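Local coordinates for protein tyrocidine synthetase 3 (Brevibacillus brevis, PDB 2JGP) that takes part in nonribosomal synthesis of the antibiotic tyrocidine, this bidomain pairing a peptidyl carrier domain with a condensation domain for peptide bond formation, at residues Ile144-Ser149 with Leu234-Gln239; Leu249-Lys254 with His361-Pro366. One frame throughout, in Å; residues are numbered along the deposited sequence.

Contact 1 of 2, residues Ile144-Ser149 with Leu234-Gln239; sequences IARHES and LAEWVQ
Glu236 reaches out of helix 227-241 to meet Arg146 and His147 together, and its OE1 takes a hydrogen bond from each. His147 NE2 donates to Glu236 OE1 at 2.7 Å, arriving on the syn side, and the acceptor lies close to the imidazole plane; the planes of ring and carboxylate are 19° apart. Arg146 NE comes from the other face of the carboxylate, 2.9 Å from Glu236 OE1. With Arg146 NH2 bonded to Glu236 OE2 at 3.2 Å, the guanidinium holds the acid side-on through two nitrogens, one to each oxygen. The grip is not flat, since the two planes stand 56° apart and the arginine nitrogens meet both oxygens from above the carboxylate plane. Three bonds thus fix the rotation of the acid, and the arginine probably favours its ionised form.

Behind this shell, Arg146 CG lies over one face of the His147 imidazole, 3.8 Å above its centre. Arg146 NH1 is tied to Pro247 O, while Val368 packs on His147 and Leu143 on Glu236. The arrangement is a His-carboxylate hydrogen bond combined with a bidentate salt bridge, joining the C-terminal end of helix 133-146 to helix 227-241 within the condensation domain.

Contact 2 of 2, residues Leu249-Lys254 with His361-Pro366; sequences LRIQYK and HADLEP
Ile251 and Asp363 make the close-packed middle of this contact, where the two backbones come to 6.2 Å between Ile251 CA and Asp363 CA. The methylene Ile251 CG1 lies 3.7 Å from Asp363 CB, so the isoleucine branch packs on the CB of the acid, with the carboxylate hardly farther off. With CG1 set beside the backbone N of Ile251 (chi1 -60°), that branch faces the aspartate. A water joins the main chains at the same level: it accepts from Ile251 N at 3.2 Å and donates to Asp363 O at 2.7 Å, spanning a separation too wide for a direct bond.

Leu249 and Pro366 supply a second patch, in which the side chains run past each other in opposite senses. Of the leucine, CD2 alone makes the contact, with Leu249 CD2 3.8 Å from Pro366 CB and about as near to the proline's carbonyl oxygen.

The charged side is looser. Arg250, an exposed residue with its chain extended from CG to NE, brings NH1 to 3.1 Å from Asp363 OD1. This salt bridge contains a weak hydrogen bond, bent to 125° at the hydrogen, with the planes of the two flat groups 29° apart. Glu89 is a second acidic partner, bound through Arg250 NH2. Asp363 is steadied from its own turn, because Asp363 N donates to His361 ND1 at 3.0 Å in a nearly straight bond.

In the fold, 249-254 leads into helix 253-263, with Gln252 at its N-cap position and Tyr253 packed edge-to-face on Phe371. Across from it, the short 3-10 turn 362-364 belongs to the loop between strands 350-356 and 373-379, and His361 NE2 binds Glu78 O at the end of helix 70-79.

How the contacts relate
From the N terminus, the chain first passes through helix 133-146 to 144-149, then through 84 residues, including strands 202-210 and 213-220, before helix 227-241 closes contact 1. A short connection leads to 249-254, where contact 2 opens; it closes 106 residues later, half of them helical, at 361-366. The two loops therefore follow in series, neither nested nor crossed, and their centres are about 14 Å apart. They nevertheless touch: Glu148 OE1 and Lys254 NZ form a salt bridge of 2.8 Å, and Ser149 packs against Tyr253. Segment 249-254 thus meets the loop before strand 373-379 through its first three residues and 144-149 largely through the start of helix 253-263.

Contact 1 of 2, residues Ile144-Ser149 with Leu234-Gln239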
loop_
_atom_site.group_PDB
_atom_site.type_symbol
_atom_site.label_atom_id
_atom_site.label_comp_id
_atom_site.label_asym_id
_atom_site.label_seq_id
_atom_site.Cartn_x
_atom_site.Cartn_y
_atom_site.Cartn_z
ATOM N N ILE A 144 9.824 9.609 -19.593
ATOM C CA ILE A 144 11.154 9.604 -18.988
ATOM C C ILE A 144 11.605 11.027 -18.657
ATOM O O ILE A 144 12.153 11.265 -17.588
ATOM C CB ILE A 144 12.186 8.919 -19.910
ATOM C CG1 ILE A 144 11.873 7.423 -20.035
ATOM C CG2 ILE A 144 13.596 9.099 -19.364
ATOM C CD1 ILE A 144 12.565 6.745 -21.206
ATOM N N ALA A 145 11.363 11.967 -19.572
ATOM C CA ALA A 145 11.644 13.384 -19.312
ATOM C C ALA A 145 10.810 13.927 -18.147
ATOM O O ALA A 145 11.302 14.720 -17.341
ATOM C CB ALA A 145 11.390 14.221 -20.567
ATOM N N ARG A 146 9.556 13.490 -18.064
ATOM C CA ARG A 146 8.612 13.983 -17.053
ATOM C C ARG A 146 8.905 13.493 -15.638
ATOM O O ARG A 146 8.797 14.260 -14.679
ATOM C CB ARG A 146 7.182 13.580 -17.440
ATOM C CG ARG A 146 6.111 13.869 -16.396
ATOM C CD ARG A 146 4.731 13.574 -16.975
ATOM N NE ARG A 146 3.671 13.585 -15.967
ATOM C CZ ARG A 146 3.144 14.688 -15.443
ATOM N NH1 ARG A 146 3.604 15.885 -15.777
ATOM N NH2 ARG A 146 2.172 14.587 -14.550
ATOM N N HIS A 147 9.249 12.214 -15.508
ATOM C CA HIS A 147 9.361 11.572 -14.201
ATOM C C HIS A 147 10.818 11.340 -13.816
ATOM O O HIS A 147 11.491 10.507 -14.417
ATOM C CB HIS A 147 8.596 10.244 -14.214
ATOM C CG HIS A 147 7.118 10.403 -14.382
ATOM N ND1 HIS A 147 6.325 11.019 -13.437
ATOM C CD2 HIS A 147 6.289 10.040 -15.388
ATOM C CE1 HIS A 147 5.072 11.025 -13.853
ATOM N NE2 HIS A 147 5.021 10.437 -15.033
ATOM N N GLU A 148 11.299 12.079 -12.810
ATOM C CA GLU A 148 12.703 12.007 -12.391
ATOM C C GLU A 148 13.126 10.606 -11.986
ATOM O O GLU A 148 14.303 10.256 -12.117
ATOM C CB GLU A 148 13.000 12.958 -11.224
ATOM C CG GLU A 148 13.293 14.378 -11.625
ATOM C CD GLU A 148 13.826 15.236 -10.481
ATOM O OE1 GLU A 148 13.827 14.791 -9.309
ATOM O OE2 GLU A 148 14.237 16.377 -10.770
ATOM N N SER A 149 12.187 9.814 -11.474
ATOM C CA SER A 149 12.493 8.436 -11.098
ATOM C C SER A 149 12.957 7.611 -12.304
ATOM O O SER A 149 13.753 6.685 -12.156
ATOM C CB SER A 149 11.291 7.776 -10.422
ATOM O OG SER A 149 11.089 8.328 -9.126
ATOM N N LEU A 234 0.982 4.037 -17.113
ATOM C CA LEU A 234 0.067 3.557 -18.156
ATOM C C LEU A 234 -0.904 4.645 -18.615
ATOM O O LEU A 234 -1.075 4.871 -19.819
ATOM C CB LEU A 234 -0.729 2.343 -17.663
ATOM C CG LEU A 234 -1.768 1.763 -18.640
ATOM C CD1 LEU A 234 -1.170 1.478 -20.012
ATOM C CD2 LEU A 234 -2.388 0.502 -18.059
ATOM N N ALA A 235 -1.556 5.294 -17.651
ATOM C CA ALA A 235 -2.536 6.335 -17.941
ATOM C C ALA A 235 -1.894 7.476 -18.711
ATOM O O ALA A 235 -2.448 7.949 -19.700
ATOM C CB ALA A 235 -3.165 6.863 -16.646
ATOM N N GLU A 236 -0.716 7.899 -18.265
ATOM C CA GLU A 236 -0.034 9.040 -18.869
ATOM C C GLU A 236 0.580 8.704 -20.224
ATOM O O GLU A 236 0.677 9.571 -21.090
ATOM C CB GLU A 236 1.019 9.605 -17.918
ATOM C CG GLU A 236 0.407 10.211 -16.666
ATOM C CD GLU A 236 1.391 10.997 -15.842
ATOM O OE1 GLU A 236 2.597 10.944 -16.143
ATOM O OE2 GLU A 236 0.956 11.665 -14.883
ATOM N N TRP A 237 0.992 7.450 -20.406
ATOM C CA TRP A 237 1.476 6.990 -21.704
ATOM C C TRP A 237 0.360 7.109 -22.749
ATOM O O TRP A 237 0.574 7.636 -23.844
ATOM C CB TRP A 237 1.977 5.544 -21.624
ATOM C CG TRP A 237 2.462 5.047 -22.946
ATOM C CD1 TRP A 237 3.691 5.248 -23.492
ATOM C CD2 TRP A 237 1.707 4.304 -23.912
ATOM N NE1 TRP A 237 3.756 4.669 -24.738
ATOM C CE2 TRP A 237 2.551 4.082 -25.019
ATOM C CE3 TRP A 237 0.400 3.802 -23.947
ATOM C CZ2 TRP A 237 2.134 3.378 -26.150
ATOM C CZ3 TRP A 237 -0.014 3.097 -25.074
ATOM C CH2 TRP A 237 0.853 2.894 -26.159
ATOM N N VAL A 238 -0.829 6.623 -22.392
ATOM C CA VAL A 238 -2.017 6.712 -23.246
ATOM C C VAL A 238 -2.355 8.163 -23.598
ATOM O O VAL A 238 -2.656 8.475 -24.757
ATOM C CB VAL A 238 -3.246 6.053 -22.558
ATOM C CG1 VAL A 238 -4.542 6.408 -23.280
ATOM C CG2 VAL A 238 -3.064 4.541 -22.492
ATOM N N GLN A 239 -2.307 9.039 -22.599
ATOM C CA GLN A 239 -2.560 10.468 -22.803
ATOM C C GLN A 239 -1.501 11.111 -23.704
ATOM O O GLN A 239 -1.838 11.837 -24.643
ATOM C CB GLN A 239 -2.619 11.203 -21.458
ATOM C CG GLN A 239 -3.895 10.952 -20.665
ATOM C CD GLN A 239 -3.827 11.515 -19.257
ATOM O OE1 GLN A 239 -3.133 10.977 -18.395
ATOM N NE2 GLN A 239 -4.551 12.602 -19.015
#

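Contact 2 of 2, residues Leu249-Lys254 with His361-Pro366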
loop_
_atom_site.group_PDB
_atom_site.type_symbol
_atom_site.label_atom_id
_atom_site.label_comp_id
_atom_site.label_asym_id
_atom_site.label_seq_id
_atom_site.Cartn_x
_atom_site.Cartn_y
_atom_site.Cartn_z
ATOM N N LEU A 249 4.166 18.613 -12.051
ATOM C CA LEU A 249 4.421 17.925 -10.784
ATOM C C LEU A 249 5.134 18.858 -9.812
ATOM O O LEU A 249 6.283 19.239 -10.038
ATOM C CB LEU A 249 5.273 16.671 -11.020
ATOM C CG LEU A 249 4.643 15.570 -11.880
ATOM C CD1 LEU A 249 5.712 14.694 -12.538
ATOM C CD2 LEU A 249 3.695 14.723 -11.055
ATOM N N ARG A 250 4.452 19.222 -8.729
ATOM C CA ARG A 250 5.019 20.126 -7.728
ATOM C C ARG A 250 6.189 19.505 -6.979
ATOM O O ARG A 250 7.187 20.176 -6.704
ATOM C CB ARG A 250 3.955 20.539 -6.701
ATOM C CG ARG A 250 4.524 21.415 -5.591
ATOM C CD ARG A 250 3.480 22.004 -4.669
ATOM N NE ARG A 250 4.139 22.930 -3.750
ATOM C CZ ARG A 250 4.725 22.592 -2.601
ATOM N NH1 ARG A 250 4.722 21.338 -2.166
ATOM N NH2 ARG A 250 5.310 23.529 -1.865
ATOM N N ILE A 251 6.033 18.232 -6.631
ATOM C CA ILE A 251 6.951 17.537 -5.751
ATOM C C ILE A 251 7.479 16.292 -6.462
ATOM O O ILE A 251 6.740 15.623 -7.189
ATOM C CB ILE A 251 6.229 17.149 -4.425
ATOM C CG1 ILE A 251 5.705 18.401 -3.700
ATOM C CG2 ILE A 251 7.140 16.373 -3.507
ATOM C CD1 ILE A 251 6.794 19.358 -3.230
ATOM N N GLN A 252 8.763 16.000 -6.249
ATOM C CA GLN A 252 9.379 14.816 -6.858
ATOM C C GLN A 252 9.856 13.829 -5.803
ATOM O O GLN A 252 9.866 14.125 -4.612
ATOM C CB GLN A 252 10.518 15.217 -7.802
ATOM C CG GLN A 252 10.075 15.363 -9.260
ATOM C CD GLN A 252 9.844 14.025 -9.950
ATOM O OE1 GLN A 252 10.030 12.952 -9.352
ATOM N NE2 GLN A 252 9.429 14.080 -11.219
ATOM N N TYR A 253 10.221 12.623 -6.240
ATOM C CA TYR A 253 10.612 11.579 -5.293
ATOM C C TYR A 253 11.782 12.010 -4.410
ATOM O O TYR A 253 11.779 11.746 -3.214
ATOM C CB TYR A 253 10.950 10.255 -5.991
ATOM C CG TYR A 253 10.988 9.097 -5.022
ATOM C CD1 TYR A 253 9.818 8.469 -4.625
ATOM C CD2 TYR A 253 12.190 8.653 -4.470
ATOM C CE1 TYR A 253 9.832 7.428 -3.720
ATOM C CE2 TYR A 253 12.214 7.605 -3.570
ATOM C CZ TYR A 253 11.030 6.991 -3.196
ATOM O OH TYR A 253 11.039 5.942 -2.307
ATOM N N LYS A 254 12.769 12.691 -4.982
ATOM C CA LYS A 254 13.943 13.100 -4.199
ATOM C C LYS A 254 13.562 14.055 -3.060
ATOM O O LYS A 254 14.216 14.066 -2.020
ATOM C CB LYS A 254 15.028 13.717 -5.087
ATOM C CG LYS A 254 14.702 15.063 -5.718
ATOM C CD LYS A 254 15.826 15.450 -6.670
ATOM C CE LYS A 254 15.727 16.893 -7.120
ATOM N NZ LYS A 254 14.529 17.141 -7.958
ATOM N N HIS A 361 -0.186 12.289 1.431
ATOM C CA HIS A 361 -0.423 13.697 1.144
ATOM C C HIS A 361 -0.742 13.839 -0.336
ATOM O O HIS A 361 -0.207 13.101 -1.162
ATOM C CB HIS A 361 0.801 14.545 1.517
ATOM C CG HIS A 361 0.548 16.020 1.482
ATOM N ND1 HIS A 361 0.644 16.764 0.326
ATOM C CD2 HIS A 361 0.180 16.886 2.457
ATOM C CE1 HIS A 361 0.359 18.026 0.592
ATOM N NE2 HIS A 361 0.070 18.127 1.877
ATOM N N ALA A 362 -1.620 14.785 -0.656
ATOM C CA ALA A 362 -1.991 15.084 -2.038
ATOM C C ALA A 362 -0.778 15.121 -2.969
ATOM O O ALA A 362 -0.810 14.554 -4.057
ATOM C CB ALA A 362 -2.738 16.418 -2.100
ATOM N N ASP A 363 0.293 15.777 -2.527
ATOM C CA ASP A 363 1.480 15.995 -3.361
ATOM C C ASP A 363 2.237 14.714 -3.717
ATOM O O ASP A 363 2.999 14.695 -4.681
ATOM C CB ASP A 363 2.437 16.993 -2.689
ATOM C CG ASP A 363 1.913 18.425 -2.706
ATOM O OD1 ASP A 363 2.438 19.247 -1.926
ATOM O OD2 ASP A 363 0.986 18.740 -3.485
ATOM N N LEU A 364 2.045 13.653 -2.934
ATOM C CA LEU A 364 2.683 12.371 -3.209
ATOM C C LEU A 364 1.892 11.498 -4.183
ATOM O O LEU A 364 2.442 10.553 -4.745
ATOM C CB LEU A 364 2.915 11.595 -1.907
ATOM C CG LEU A 364 3.768 12.273 -0.831
ATOM C CD1 LEU A 364 3.981 11.319 0.337
ATOM C CD2 LEU A 364 5.112 12.750 -1.383
ATOM N N GLU A 365 0.613 11.808 -4.386
ATOM C CA GLU A 365 -0.271 10.948 -5.177
ATOM C C GLU A 365 0.129 10.766 -6.659
ATOM O O GLU A 365 -0.027 9.664 -7.196
ATOM C CB GLU A 365 -1.734 11.423 -5.061
ATOM C CG GLU A 365 -2.314 11.256 -3.647
ATOM C CD GLU A 365 -3.697 11.876 -3.475
ATOM O OE1 GLU A 365 -4.141 12.037 -2.314
ATOM O OE2 GLU A 365 -4.334 12.218 -4.493
ATOM N N PRO A 366 0.647 11.826 -7.319
ATOM C CA PRO A 366 0.950 11.714 -8.748
ATOM C C PRO A 366 2.389 11.305 -9.071
ATOM O O PRO A 366 2.738 11.206 -10.248
ATOM C CB PRO A 366 0.691 13.134 -9.251
ATOM C CG PRO A 366 1.084 14.009 -8.096
ATOM C CD PRO A 366 0.941 13.185 -6.828
HETATM O O HOH W 1 3.889 15.873 -6.928
#